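BIFUNCTIONAL PROTEIN Proline utilization A (PutA) (Corynebacterium freiburgense, PDB 5UX5) couples two steps of proline catabolism, pairing an FAD-dependent proline dehydrogenase with an NAD-dependent aldehyde dehydrogenase that probably oxidises the resulting glutamate semialdehyde to glutamate. Local coordinates at residues R656-P662 / F679-K683; L974-V980 / G998-L1004; F1010-I1016 / N1035-I1040. One frame throughout, in Å; residues are numbered along the deposited sequence.

Contact 1 (R656-P662 / F679-K683); sequences RRLMSHP and FRGWK. With NAD (nicotinamide-adenine-dinucleotide), chain F.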
loop_
_atom_site.group_PDB
_atom_site.type_symbol
_atom_site.label_atom_id
_atom_site.label_comp_id
_atom_site.label_asym_id
_atom_site.label_seq_id
_atom_site.Cartn_x
_atom_site.Cartn_y
_atom_site.Cartn_z
ATOM N N ARG A 656 15.896 9.586 -32.694
ATOM C CA ARG A 656 15.078 9.006 -33.746
ATOM C C ARG A 656 15.806 7.850 -34.417
ATOM O O ARG A 656 15.212 6.806 -34.715
ATOM C CB ARG A 656 14.723 10.086 -34.774
ATOM C CG ARG A 656 14.140 9.521 -36.038
ATOM C CD ARG A 656 13.400 10.559 -36.851
ATOM N NE ARG A 656 12.670 9.922 -37.949
ATOM C CZ ARG A 656 11.976 10.592 -38.858
ATOM N NH1 ARG A 656 11.921 11.917 -38.813
ATOM N NH2 ARG A 656 11.321 9.938 -39.799
ATOM N N ARG A 657 17.106 8.006 -34.624
ATOM C CA ARG A 657 17.901 6.929 -35.183
ATOM C C ARG A 657 17.891 5.719 -34.255
ATOM O O ARG A 657 17.850 4.575 -34.717
ATOM C CB ARG A 657 19.317 7.439 -35.450
ATOM C CG ARG A 657 20.270 6.460 -36.042
ATOM C CD ARG A 657 19.727 5.895 -37.340
ATOM N NE ARG A 657 20.623 4.865 -37.858
ATOM C CZ ARG A 657 20.283 3.937 -38.744
ATOM N NH1 ARG A 657 19.050 3.882 -39.229
ATOM N NH2 ARG A 657 21.189 3.057 -39.137
ATOM N N LEU A 658 17.910 5.943 -32.941
ATOM C CA LEU A 658 17.843 4.797 -32.039
ATOM C C LEU A 658 16.472 4.124 -32.092
ATOM O O LEU A 658 16.383 2.899 -32.186
ATOM C CB LEU A 658 18.189 5.205 -30.610
ATOM C CG LEU A 658 18.067 4.064 -29.596
ATOM C CD1 LEU A 658 18.871 2.887 -30.065
ATOM C CD2 LEU A 658 18.595 4.497 -28.289
ATOM N N MET A 659 15.388 4.897 -32.040
ATOM C CA MET A 659 14.076 4.261 -31.974
ATOM C C MET A 659 13.675 3.643 -33.301
ATOM O O MET A 659 12.869 2.710 -33.314
ATOM C CB MET A 659 12.991 5.241 -31.548
ATOM C CG MET A 659 13.228 5.869 -30.220
ATOM S SD MET A 659 13.644 4.708 -28.916
ATOM C CE MET A 659 14.015 5.875 -27.583
ATOM N N SER A 660 14.158 4.177 -34.422
ATOM C CA SER A 660 13.792 3.631 -35.725
ATOM C C SER A 660 14.795 2.605 -36.234
ATOM O O SER A 660 14.683 2.156 -37.381
ATOM C CB SER A 660 13.640 4.747 -36.769
ATOM O OG SER A 660 14.902 5.268 -37.176
ATOM N N HIS A 661 15.772 2.234 -35.421
ATOM C CA HIS A 661 16.922 1.533 -35.964
ATOM C C HIS A 661 16.520 0.175 -36.549
ATOM O O HIS A 661 15.725 -0.562 -35.946
ATOM C CB HIS A 661 18.002 1.371 -34.898
ATOM C CG HIS A 661 19.290 0.900 -35.468
ATOM N ND1 HIS A 661 19.464 -0.387 -35.944
ATOM C CD2 HIS A 661 20.436 1.563 -35.736
ATOM C CE1 HIS A 661 20.686 -0.508 -36.423
ATOM N NE2 HIS A 661 21.294 0.665 -36.319
ATOM N N PRO A 662 17.025 -0.181 -37.733
ATOM C CA PRO A 662 16.592 -1.446 -38.367
ATOM C C PRO A 662 16.888 -2.678 -37.540
ATOM O O PRO A 662 16.192 -3.675 -37.710
ATOM C CB PRO A 662 17.374 -1.481 -39.680
ATOM C CG PRO A 662 17.803 -0.042 -39.914
ATOM C CD PRO A 662 17.950 0.596 -38.576
ATOM N N PHE A 679 6.920 7.269 -32.629
ATOM C CA PHE A 679 7.932 6.249 -32.890
ATOM C C PHE A 679 7.481 5.321 -34.003
ATOM O O PHE A 679 8.217 5.068 -34.966
ATOM C CB PHE A 679 8.211 5.427 -31.621
ATOM C CG PHE A 679 8.920 6.184 -30.503
ATOM C CD1 PHE A 679 9.300 7.507 -30.648
ATOM C CD2 PHE A 679 9.200 5.544 -29.298
ATOM C CE1 PHE A 679 9.968 8.183 -29.608
ATOM C CE2 PHE A 679 9.864 6.199 -28.264
ATOM C CZ PHE A 679 10.251 7.525 -28.415
ATOM N N ARG A 680 6.250 4.822 -33.896
ATOM C CA ARG A 680 5.782 3.823 -34.847
ATOM C C ARG A 680 5.675 4.419 -36.246
ATOM O O ARG A 680 5.995 3.752 -37.229
ATOM C CB ARG A 680 4.446 3.245 -34.373
ATOM C CG ARG A 680 4.475 2.531 -33.026
ATOM C CD ARG A 680 3.091 2.044 -32.680
ATOM N NE ARG A 680 2.682 0.867 -33.452
ATOM C CZ ARG A 680 1.463 0.329 -33.425
ATOM N NH1 ARG A 680 0.497 0.873 -32.697
ATOM N NH2 ARG A 680 1.206 -0.761 -34.129
ATOM N N GLY A 681 5.280 5.687 -36.351
ATOM C CA GLY A 681 5.301 6.361 -37.640
ATOM C C GLY A 681 6.624 6.233 -38.368
ATOM O O GLY A 681 6.656 6.172 -39.597
ATOM N N TRP A 682 7.737 6.235 -37.626
ATOM C CA TRP A 682 9.069 6.116 -38.217
ATOM C C TRP A 682 9.388 4.712 -38.706
ATOM O O TRP A 682 10.342 4.545 -39.477
ATOM C CB TRP A 682 10.152 6.491 -37.218
ATOM C CG TRP A 682 10.060 7.861 -36.713
ATOM C CD1 TRP A 682 9.515 8.907 -37.348
ATOM C CD2 TRP A 682 10.531 8.342 -35.449
ATOM N NE1 TRP A 682 9.613 10.032 -36.573
ATOM C CE2 TRP A 682 10.235 9.715 -35.398
ATOM C CE3 TRP A 682 11.170 7.742 -34.351
ATOM C CZ2 TRP A 682 10.544 10.512 -34.295
ATOM C CZ3 TRP A 682 11.482 8.525 -33.258
ATOM C CH2 TRP A 682 11.168 9.903 -33.239
ATOM N N LYS A 683 8.643 3.699 -38.255
ATOM C CA LYS A 683 8.873 2.311 -38.662
ATOM C C LYS A 683 7.620 1.507 -38.328
ATOM O O LYS A 683 7.581 0.805 -37.304
ATOM C CB LYS A 683 10.124 1.744 -37.972
ATOM C CG LYS A 683 10.357 0.240 -38.078
ATOM C CD LYS A 683 11.678 -0.154 -37.385
ATOM C CE LYS A 683 11.730 -1.658 -37.063
ATOM N NZ LYS A 683 12.979 -2.008 -36.322
HETATM P PA NAD F . 7.335 10.951 -23.497
HETATM O O1A NAD F . 6.129 10.036 -23.906
HETATM O O2A NAD F . 7.414 12.187 -24.453
HETATM O O5B NAD F . 8.686 10.162 -23.650
HETATM C C5B NAD F . 9.058 9.092 -22.816
HETATM C C4B NAD F . 10.413 8.536 -23.250
HETATM O O4B NAD F . 10.586 8.481 -24.670
HETATM C C3B NAD F . 11.546 9.322 -22.664
HETATM O O3B NAD F . 12.658 8.530 -22.443
HETATM C C2B NAD F . 11.724 10.286 -23.768
HETATM O O2B NAD F . 12.870 11.058 -23.685
HETATM C C1B NAD F . 11.636 9.387 -24.958
HETATM N N9A NAD F . 11.404 10.120 -26.197
HETATM C C8A NAD F . 10.305 10.898 -26.512
HETATM N N7A NAD F . 10.454 11.418 -27.748
HETATM C C5A NAD F . 11.672 10.994 -28.300
HETATM C C6A NAD F . 12.332 11.192 -29.508
HETATM N N6A NAD F . 11.791 12.020 -30.558
HETATM N N1A NAD F . 13.523 10.603 -29.715
HETATM C C2A NAD F . 14.105 9.819 -28.772
HETATM N N3A NAD F . 13.487 9.596 -27.579
HETATM C C4A NAD F . 12.289 10.160 -27.319
HETATM O O3 NAD F . 7.107 11.311 -21.955
HETATM P PN NAD F . 7.401 12.689 -21.177
HETATM O O1N NAD F . 7.817 13.845 -22.063
HETATM O O2N NAD F . 8.607 12.468 -20.312
HETATM O O5D NAD F . 6.056 13.010 -20.354
HETATM C C5D NAD F . 4.859 13.182 -21.098
HETATM C C4D NAD F . 3.554 12.738 -20.431
HETATM O O4D NAD F . 3.453 11.366 -20.133
HETATM C C3D NAD F . 3.183 13.378 -19.138
HETATM O O3D NAD F . 2.930 14.733 -19.212
HETATM C C2D NAD F . 1.928 12.633 -18.908
HETATM O O2D NAD F . 0.864 13.357 -19.417
HETATM C C1D NAD F . 2.155 11.299 -19.582
#

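Contact 2 (L974-V980 / G998-L1004); sequences LETLYVV and GTELRKL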
loop_
_atom_site.group_PDB
_atom_site.type_symbol
_atom_site.label_atom_id
_atom_site.label_comp_id
_atom_site.label_asym_id
_atom_site.label_seq_id
_atom_site.Cartn_x
_atom_site.Cartn_y
_atom_site.Cartn_z
ATOM N N LEU A 974 -11.409 -10.813 -25.282
ATOM C CA LEU A 974 -11.367 -9.722 -26.258
ATOM C C LEU A 974 -12.632 -9.752 -27.106
ATOM O O LEU A 974 -12.967 -10.784 -27.675
ATOM C CB LEU A 974 -10.144 -9.852 -27.146
ATOM C CG LEU A 974 -9.965 -8.823 -28.261
ATOM C CD1 LEU A 974 -9.341 -7.581 -27.698
ATOM C CD2 LEU A 974 -9.112 -9.383 -29.414
ATOM N N GLU A 975 -13.344 -8.625 -27.173
ATOM C CA GLU A 975 -14.660 -8.579 -27.820
ATOM C C GLU A 975 -14.579 -8.765 -29.335
ATOM O O GLU A 975 -15.337 -9.554 -29.911
ATOM C CB GLU A 975 -15.361 -7.266 -27.491
ATOM C CG GLU A 975 -15.552 -7.038 -25.990
ATOM C CD GLU A 975 -16.208 -5.699 -25.689
ATOM O OE1 GLU A 975 -16.988 -5.208 -26.551
ATOM O OE2 GLU A 975 -15.935 -5.145 -24.597
ATOM N N THR A 976 -13.688 -8.035 -30.001
ATOM C CA THR A 976 -13.609 -8.030 -31.451
ATOM C C THR A 976 -12.164 -8.161 -31.891
ATOM O O THR A 976 -11.304 -7.392 -31.440
ATOM C CB THR A 976 -14.182 -6.733 -32.038
ATOM O OG1 THR A 976 -15.538 -6.536 -31.603
ATOM C CG2 THR A 976 -14.150 -6.814 -33.546
ATOM N N LEU A 977 -11.921 -9.087 -32.821
ATOM C CA LEU A 977 -10.635 -9.265 -33.480
ATOM C C LEU A 977 -10.789 -9.060 -34.986
ATOM O O LEU A 977 -11.706 -9.601 -35.602
ATOM C CB LEU A 977 -10.034 -10.645 -33.178
ATOM C CG LEU A 977 -8.651 -10.874 -33.801
ATOM C CD1 LEU A 977 -7.676 -9.903 -33.225
ATOM C CD2 LEU A 977 -8.143 -12.265 -33.551
ATOM N N TYR A 978 -9.929 -8.231 -35.560
ATOM C CA TYR A 978 -9.903 -7.992 -36.994
ATOM C C TYR A 978 -8.913 -8.935 -37.667
ATOM O O TYR A 978 -7.838 -9.219 -37.125
ATOM C CB TYR A 978 -9.541 -6.530 -37.291
ATOM C CG TYR A 978 -10.677 -5.582 -36.965
ATOM C CD1 TYR A 978 -11.692 -5.351 -37.892
ATOM C CD2 TYR A 978 -10.739 -4.914 -35.738
ATOM C CE1 TYR A 978 -12.738 -4.507 -37.615
ATOM C CE2 TYR A 978 -11.798 -4.040 -35.442
ATOM C CZ TYR A 978 -12.796 -3.838 -36.390
ATOM O OH TYR A 978 -13.854 -2.981 -36.138
ATOM N N VAL A 979 -9.282 -9.427 -38.847
ATOM C CA VAL A 979 -8.494 -10.430 -39.557
ATOM C C VAL A 979 -8.150 -9.895 -40.941
ATOM O O VAL A 979 -9.039 -9.446 -41.674
ATOM C CB VAL A 979 -9.246 -11.771 -39.659
ATOM C CG1 VAL A 979 -8.371 -12.832 -40.304
ATOM C CG2 VAL A 979 -9.727 -12.211 -38.300
ATOM N N VAL A 980 -6.871 -9.955 -41.301
ATOM C CA VAL A 980 -6.398 -9.484 -42.595
ATOM C C VAL A 980 -5.779 -10.636 -43.372
ATOM O O VAL A 980 -4.919 -11.356 -42.847
ATOM C CB VAL A 980 -5.376 -8.353 -42.443
ATOM C CG1 VAL A 980 -4.924 -7.924 -43.817
ATOM C CG2 VAL A 980 -6.016 -7.218 -41.751
ATOM N N GLY A 998 -15.578 -16.303 -27.146
ATOM C CA GLY A 998 -16.691 -15.437 -27.478
ATOM C C GLY A 998 -16.356 -14.235 -28.341
ATOM O O GLY A 998 -17.241 -13.409 -28.586
ATOM N N THR A 999 -15.115 -14.104 -28.797
ATOM C CA THR A 999 -14.706 -12.974 -29.613
ATOM C C THR A 999 -15.427 -12.994 -30.957
ATOM O O THR A 999 -15.815 -14.047 -31.469
ATOM C CB THR A 999 -13.199 -13.026 -29.851
ATOM O OG1 THR A 999 -12.518 -13.014 -28.599
ATOM C CG2 THR A 999 -12.735 -11.870 -30.672
ATOM N N GLU A 1000 -15.652 -11.804 -31.497
ATOM C CA GLU A 1000 -16.205 -11.609 -32.825
ATOM C C GLU A 1000 -15.044 -11.403 -33.776
ATOM O O GLU A 1000 -14.129 -10.636 -33.470
ATOM C CB GLU A 1000 -17.142 -10.409 -32.845
ATOM C CG GLU A 1000 -17.785 -10.113 -34.175
ATOM C CD GLU A 1000 -18.406 -8.715 -34.261
ATOM O OE1 GLU A 1000 -19.206 -8.499 -35.194
ATOM O OE2 GLU A 1000 -18.105 -7.838 -33.417
ATOM N N LEU A 1001 -15.031 -12.156 -34.875
ATOM C CA LEU A 1001 -14.069 -11.959 -35.952
ATOM C C LEU A 1001 -14.673 -11.018 -36.991
ATOM O O LEU A 1001 -15.839 -11.174 -37.365
ATOM C CB LEU A 1001 -13.707 -13.290 -36.589
ATOM C CG LEU A 1001 -13.148 -14.270 -35.588
ATOM C CD1 LEU A 1001 -12.887 -15.607 -36.227
ATOM C CD2 LEU A 1001 -11.884 -13.710 -35.089
ATOM N N ARG A 1002 -13.905 -10.012 -37.413
ATOM C CA ARG A 1002 -14.300 -9.106 -38.489
ATOM C C ARG A 1002 -13.216 -9.113 -39.554
ATOM O O ARG A 1002 -12.055 -8.812 -39.250
ATOM C CB ARG A 1002 -14.528 -7.673 -37.995
ATOM C CG ARG A 1002 -15.776 -7.468 -37.218
ATOM C CD ARG A 1002 -15.956 -5.998 -36.899
ATOM N NE ARG A 1002 -16.856 -5.796 -35.765
ATOM C CZ ARG A 1002 -16.858 -4.706 -35.007
ATOM N NH1 ARG A 1002 -16.006 -3.727 -35.275
ATOM N NH2 ARG A 1002 -17.698 -4.593 -33.981
ATOM N N LYS A 1003 -13.590 -9.492 -40.785
ATOM C CA LYS A 1003 -12.668 -9.431 -41.913
ATOM C C LYS A 1003 -12.432 -7.978 -42.292
ATOM O O LYS A 1003 -13.326 -7.142 -42.175
ATOM C CB LYS A 1003 -13.202 -10.224 -43.109
ATOM C CG LYS A 1003 -12.518 -11.597 -43.273
ATOM C CD LYS A 1003 -13.216 -12.466 -44.308
ATOM C CE LYS A 1003 -12.663 -13.890 -44.326
ATOM N NZ LYS A 1003 -11.244 -13.962 -44.799
ATOM N N LEU A 1004 -11.194 -7.662 -42.658
ATOM C CA LEU A 1004 -10.759 -6.286 -42.845
ATOM C C LEU A 1004 -9.999 -6.178 -44.154
ATOM O O LEU A 1004 -9.114 -6.995 -44.428
ATOM C CB LEU A 1004 -9.869 -5.833 -41.693
ATOM C CG LEU A 1004 -9.384 -4.383 -41.672
ATOM C CD1 LEU A 1004 -10.426 -3.425 -41.092
ATOM C CD2 LEU A 1004 -8.109 -4.334 -40.892
#

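Contact 3 (F1010-I1016 / N1035-I1040); sequences FPPHSRI and NGSVVI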
loop_
_atom_site.group_PDB
_atom_site.type_symbol
_atom_site.label_atom_id
_atom_site.label_comp_id
_atom_site.label_asym_id
_atom_site.label_seq_id
_atom_site.Cartn_x
_atom_site.Cartn_y
_atom_site.Cartn_z
ATOM N N PHE A 1010 -10.805 0.991 -38.964
ATOM C CA PHE A 1010 -10.946 0.180 -37.763
ATOM C C PHE A 1010 -10.690 1.080 -36.558
ATOM O O PHE A 1010 -9.947 2.061 -36.672
ATOM C CB PHE A 1010 -9.993 -1.030 -37.767
ATOM C CG PHE A 1010 -8.571 -0.693 -38.124
ATOM C CD1 PHE A 1010 -7.667 -0.290 -37.149
ATOM C CD2 PHE A 1010 -8.127 -0.780 -39.442
ATOM C CE1 PHE A 1010 -6.344 0.014 -37.474
ATOM C CE2 PHE A 1010 -6.801 -0.471 -39.773
ATOM C CZ PHE A 1010 -5.914 -0.076 -38.784
ATOM N N PRO A 1011 -11.283 0.780 -35.406
ATOM C CA PRO A 1011 -11.272 1.729 -34.287
ATOM C C PRO A 1011 -9.896 1.839 -33.660
ATOM O O PRO A 1011 -9.042 0.967 -33.858
ATOM C CB PRO A 1011 -12.272 1.112 -33.293
ATOM C CG PRO A 1011 -12.991 0.074 -34.016
ATOM C CD PRO A 1011 -12.085 -0.411 -35.094
ATOM N N PRO A 1012 -9.645 2.887 -32.881
ATOM C CA PRO A 1012 -8.387 2.935 -32.123
ATOM C C PRO A 1012 -8.267 1.743 -31.178
ATOM O O PRO A 1012 -9.255 1.276 -30.604
ATOM C CB PRO A 1012 -8.482 4.265 -31.354
ATOM C CG PRO A 1012 -9.420 5.134 -32.196
ATOM C CD PRO A 1012 -10.401 4.160 -32.821
ATOM N N HIS A 1013 -7.031 1.266 -31.020
ATOM C CA HIS A 1013 -6.641 0.200 -30.094
ATOM C C HIS A 1013 -7.171 -1.177 -30.488
ATOM O O HIS A 1013 -7.266 -2.080 -29.646
ATOM C CB HIS A 1013 -7.048 0.557 -28.663
ATOM C CG HIS A 1013 -6.711 1.968 -28.320
ATOM N ND1 HIS A 1013 -7.672 2.941 -28.134
ATOM C CD2 HIS A 1013 -5.513 2.602 -28.258
ATOM C CE1 HIS A 1013 -7.084 4.102 -27.911
ATOM N NE2 HIS A 1013 -5.774 3.927 -27.999
ATOM N N SER A 1014 -7.467 -1.368 -31.766
ATOM C CA SER A 1014 -7.878 -2.666 -32.259
ATOM C C SER A 1014 -6.694 -3.626 -32.312
ATOM O O SER A 1014 -5.522 -3.229 -32.348
ATOM C CB SER A 1014 -8.503 -2.528 -33.645
ATOM O OG SER A 1014 -9.573 -1.628 -33.592
ATOM N N ARG A 1015 -7.018 -4.909 -32.331
ATOM C CA ARG A 1015 -6.053 -5.958 -32.615
ATOM C C ARG A 1015 -6.386 -6.529 -33.986
ATOM O O ARG A 1015 -7.550 -6.833 -34.264
ATOM C CB ARG A 1015 -6.097 -7.062 -31.546
ATOM C CG ARG A 1015 -5.489 -6.755 -30.183
ATOM C CD ARG A 1015 -5.648 -7.933 -29.257
ATOM N NE ARG A 1015 -5.240 -7.660 -27.883
ATOM C CZ ARG A 1015 -5.402 -8.515 -26.871
ATOM N NH1 ARG A 1015 -5.980 -9.690 -27.066
ATOM N NH2 ARG A 1015 -5.001 -8.200 -25.651
ATOM N N ILE A 1016 -5.382 -6.651 -34.850
ATOM C CA ILE A 1016 -5.583 -7.094 -36.226
ATOM C C ILE A 1016 -4.717 -8.319 -36.439
ATOM O O ILE A 1016 -3.488 -8.236 -36.309
ATOM C CB ILE A 1016 -5.244 -5.992 -37.237
ATOM C CG1 ILE A 1016 -6.110 -4.768 -36.993
ATOM C CG2 ILE A 1016 -5.487 -6.447 -38.591
ATOM C CD1 ILE A 1016 -5.420 -3.486 -37.388
ATOM N N ASN A 1035 -3.533 5.210 -34.694
ATOM C CA ASN A 1035 -4.564 5.057 -33.681
ATOM C C ASN A 1035 -4.249 3.981 -32.647
ATOM O O ASN A 1035 -5.160 3.508 -31.959
ATOM C CB ASN A 1035 -5.930 4.813 -34.329
ATOM C CG ASN A 1035 -6.060 3.453 -35.012
ATOM O OD1 ASN A 1035 -5.281 2.526 -34.783
ATOM N ND2 ASN A 1035 -7.074 3.334 -35.858
ATOM N N GLY A 1036 -2.979 3.593 -32.515
ATOM C CA GLY A 1036 -2.547 2.675 -31.465
ATOM C C GLY A 1036 -3.074 1.245 -31.511
ATOM O O GLY A 1036 -3.123 0.584 -30.467
ATOM N N SER A 1037 -3.472 0.749 -32.682
ATOM C CA SER A 1037 -3.826 -0.652 -32.853
ATOM C C SER A 1037 -2.561 -1.495 -33.076
ATOM O O SER A 1037 -1.450 -0.976 -33.236
ATOM C CB SER A 1037 -4.792 -0.812 -34.029
ATOM O OG SER A 1037 -5.937 0.009 -33.895
ATOM N N VAL A 1038 -2.725 -2.812 -33.092
ATOM C CA VAL A 1038 -1.589 -3.714 -33.223
ATOM C C VAL A 1038 -1.888 -4.771 -34.281
ATOM O O VAL A 1038 -2.914 -5.458 -34.231
ATOM C CB VAL A 1038 -1.215 -4.356 -31.864
ATOM C CG1 VAL A 1038 -2.379 -5.110 -31.269
ATOM C CG2 VAL A 1038 -0.014 -5.265 -32.018
ATOM N N VAL A 1039 -1.001 -4.871 -35.255
ATOM C CA VAL A 1039 -1.112 -5.847 -36.317
ATOM C C VAL A 1039 -0.321 -7.064 -35.853
ATOM O O VAL A 1039 0.902 -6.995 -35.741
ATOM C CB VAL A 1039 -0.566 -5.282 -37.639
ATOM C CG1 VAL A 1039 -0.532 -6.335 -38.721
ATOM C CG2 VAL A 1039 -1.374 -4.081 -38.085
ATOM N N ILE A 1040 -1.017 -8.161 -35.552
ATOM C CA ILE A 1040 -0.399 -9.411 -35.110
ATOM C C ILE A 1040 -0.052 -10.211 -36.367
ATOM O O ILE A 1040 -0.925 -10.814 -37.007
ATOM C CB ILE A 1040 -1.337 -10.177 -34.176
ATOM C CG1 ILE A 1040 -1.746 -9.256 -33.008
ATOM C CG2 ILE A 1040 -0.721 -11.475 -33.732
ATOM C CD1 ILE A 1040 -3.020 -9.679 -32.258
#

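Contact 1 (R656-P662 / F679-K683)
Arg-656 turns CG away from its backbone N (chi1 167°) and stays extended through NE, which lays the whole chain across Trp-682. Trp-682 sends its indole to meet it, with CG opposite the carbonyl carbon (chi1 -60°). The contact joins helices 653-659 and 673-682 in the Rossmann-type NAD-binding part of the aldehyde dehydrogenase module. It makes one wall of the adenine pocket.

The guanidinium lies flat on the indole, with the centres 3.6 Å apart and the planes at 14°. CZ sits over the five-membered ring, a cation-pi contact. Arg-656 CG stands over the six-membered ring, a CH-pi contact. The opposite indole face meets the helix backbone at Phe-679 CA. At the indole edge are Met-659 CB and the adenine amine, with Trp-682 CH2 3.5 Å from NAD N6A.

Met-659 CG stands over the centre of the Phe-679 ring, 3.9 Å from the centroid. Its SD is more oblique, a Met-aromatic contact. The edge of the same phenyl ring points at the adenine face, with Phe-679 CZ 3.5 Å from NAD C4A. Met-659 CE reaches adenine too, 3.8 Å from NAD N3A.

At the C-terminal end of helix 653-659, Arg-656 O accepts from both Ser-660 N and Ser-660 OG, which come from opposite faces of the carbonyl plane. The extended Lys-683 chain runs past Ser-660 O. Its amine is held by Val-664 O and by His-661 O, the latter at 3.1 Å from NZ.

Contact 2 (L974-V980 / G998-L1004)
Thr-976 pairs with Glu-1000, Leu-977 with Leu-1001, Tyr-978 with Arg-1002 and Val-979 with Lys-1003, in parallel register. The two strands belong to a beta-alpha-beta unit in the C-terminal part of the chain, probably the Rossmann-like C-terminal domain found in larger PutAs.

Backbone bonds come first. Glu-1000 N gives to Glu-975 O, and Leu-977 N gives to Glu-1000 O at 2.8 Å. Arg-1002 N then gives to Leu-977 O, Val-979 N to Arg-1002 O, and Leu-1004 N to Val-979 O at 3.0 Å. The zigzag thus steps from strand to strand over the full length of the pair. CA-H groups of Thr-976, Tyr-978 and Leu-1001 point at the same carbonyls as secondary contacts.

Polar side chains share one face. The extended Arg-1002 chain lies alongside Tyr-978 and points the same way, with CD 3.6 Å from ring atom CE1. Its guanidinium plane stands 78° from the ring plane. Thr-976 CG2 is set opposite its own backbone N and lies over the rim of one guanidinium face, 3.6 Å from Arg-1002 NE. Glu-1000 OE2 makes a loose salt bridge to Arg-1002 NH2, at 3.3 Å, and a weak bond with Thr-976 OG1.

The other face, where Lys-1003 also points, carries apolar contacts. Leu-1001 CD2 touches both Leu-977 CB and Val-979 CG2, each at 4.1 Å. Further along the pair, Val-980 CG2 meets Leu-1004 CD2 at 3.7 Å.

Helix 984-997 lies against Val-979 and Leu-1001 through Leu-990, Phe-987 and Ala-994. Strand 1015-1018 flanks strand 965-980 on its other edge.

Contact 3 (F1010-I1016 / N1035-I1040)
Ser-1037 OG joins two turns through one hydroxyl. It accepts from Ser-1014 N at 3.0 Å and gives to Asn-1035 OD1 at 2.7 Å. The contact is the start of a parallel strand pair, 1015-1018 with 1038-1040, whose connecting helix is 1026-1035.

On one side, Pro-1011 to Ser-1014 form a type II beta turn. His-1013 takes its positive-phi place (phi 69°). Ser-1014 OG closes back on Pro-1011 O at 2.7 Å, from above the carbonyl plane. On the other side, Asn-1035 makes an Asx turn. Its CG is wedged between the backbone N and the carbonyl carbon (chi1 69°), which brings OD1 round to Ser-1037. OD1 accepts from both N and OG of Ser-1037, from the same face of its plane. His-1013 N adds a bond to Asn-1035 O, and the imidazole presents a face to that same oxygen.

Phe-1010 sets its ring edge toward Ser-1037 OG, 3.6 Å from CE1. Ile-1016 CD1 covers part of one ring face. The Asn-1035 amide plane stands 75° from the ring.

Regular pairing follows. Ser-1014 O accepts from Val-1038 N at 2.9 Å, and Val-1038 O from Ile-1016 N at 2.8 Å. Ile-1016 O then accepts from Ile-1040 N. Arg-1015 CG lies alongside Val-1038 CG1, 3.7 Å away, while its guanidinium goes on to Leu-1056 O.

Ser-1037 is buried, but its hydroxyl is used as both donor and acceptor. The amides of His-1013 and Ser-1014 are bonded across the contact, to Asn-1035 O and Ser-1037 OG. This probably helps hold the two turns together where the strands begin.

Contacts 2 and 3 are neighbours in one sheet region, with centres 11 Å apart. Strand 965-980 joins them: Tyr-978 N lies 3.0 Å from Arg-1015 O, a probable hydrogen bond, and Val-980 packs on Ile-1016. Contact 1 belongs to the NAD-binding part, and its centre is 19 Å from that of contact 3. The two meet through Arg-680, whose NH1 is 2.7 Å from Ser-1037 O, a probable hydrogen bond between the cofactor-binding part and the C-terminal strands. Contact 1 touches the adenine directly. In contact 3, Gly-1036 lies about 14 Å from the nearest NAD atom. Contacts 1 and 2 do not touch; their nearest atoms are about 12 Å apart.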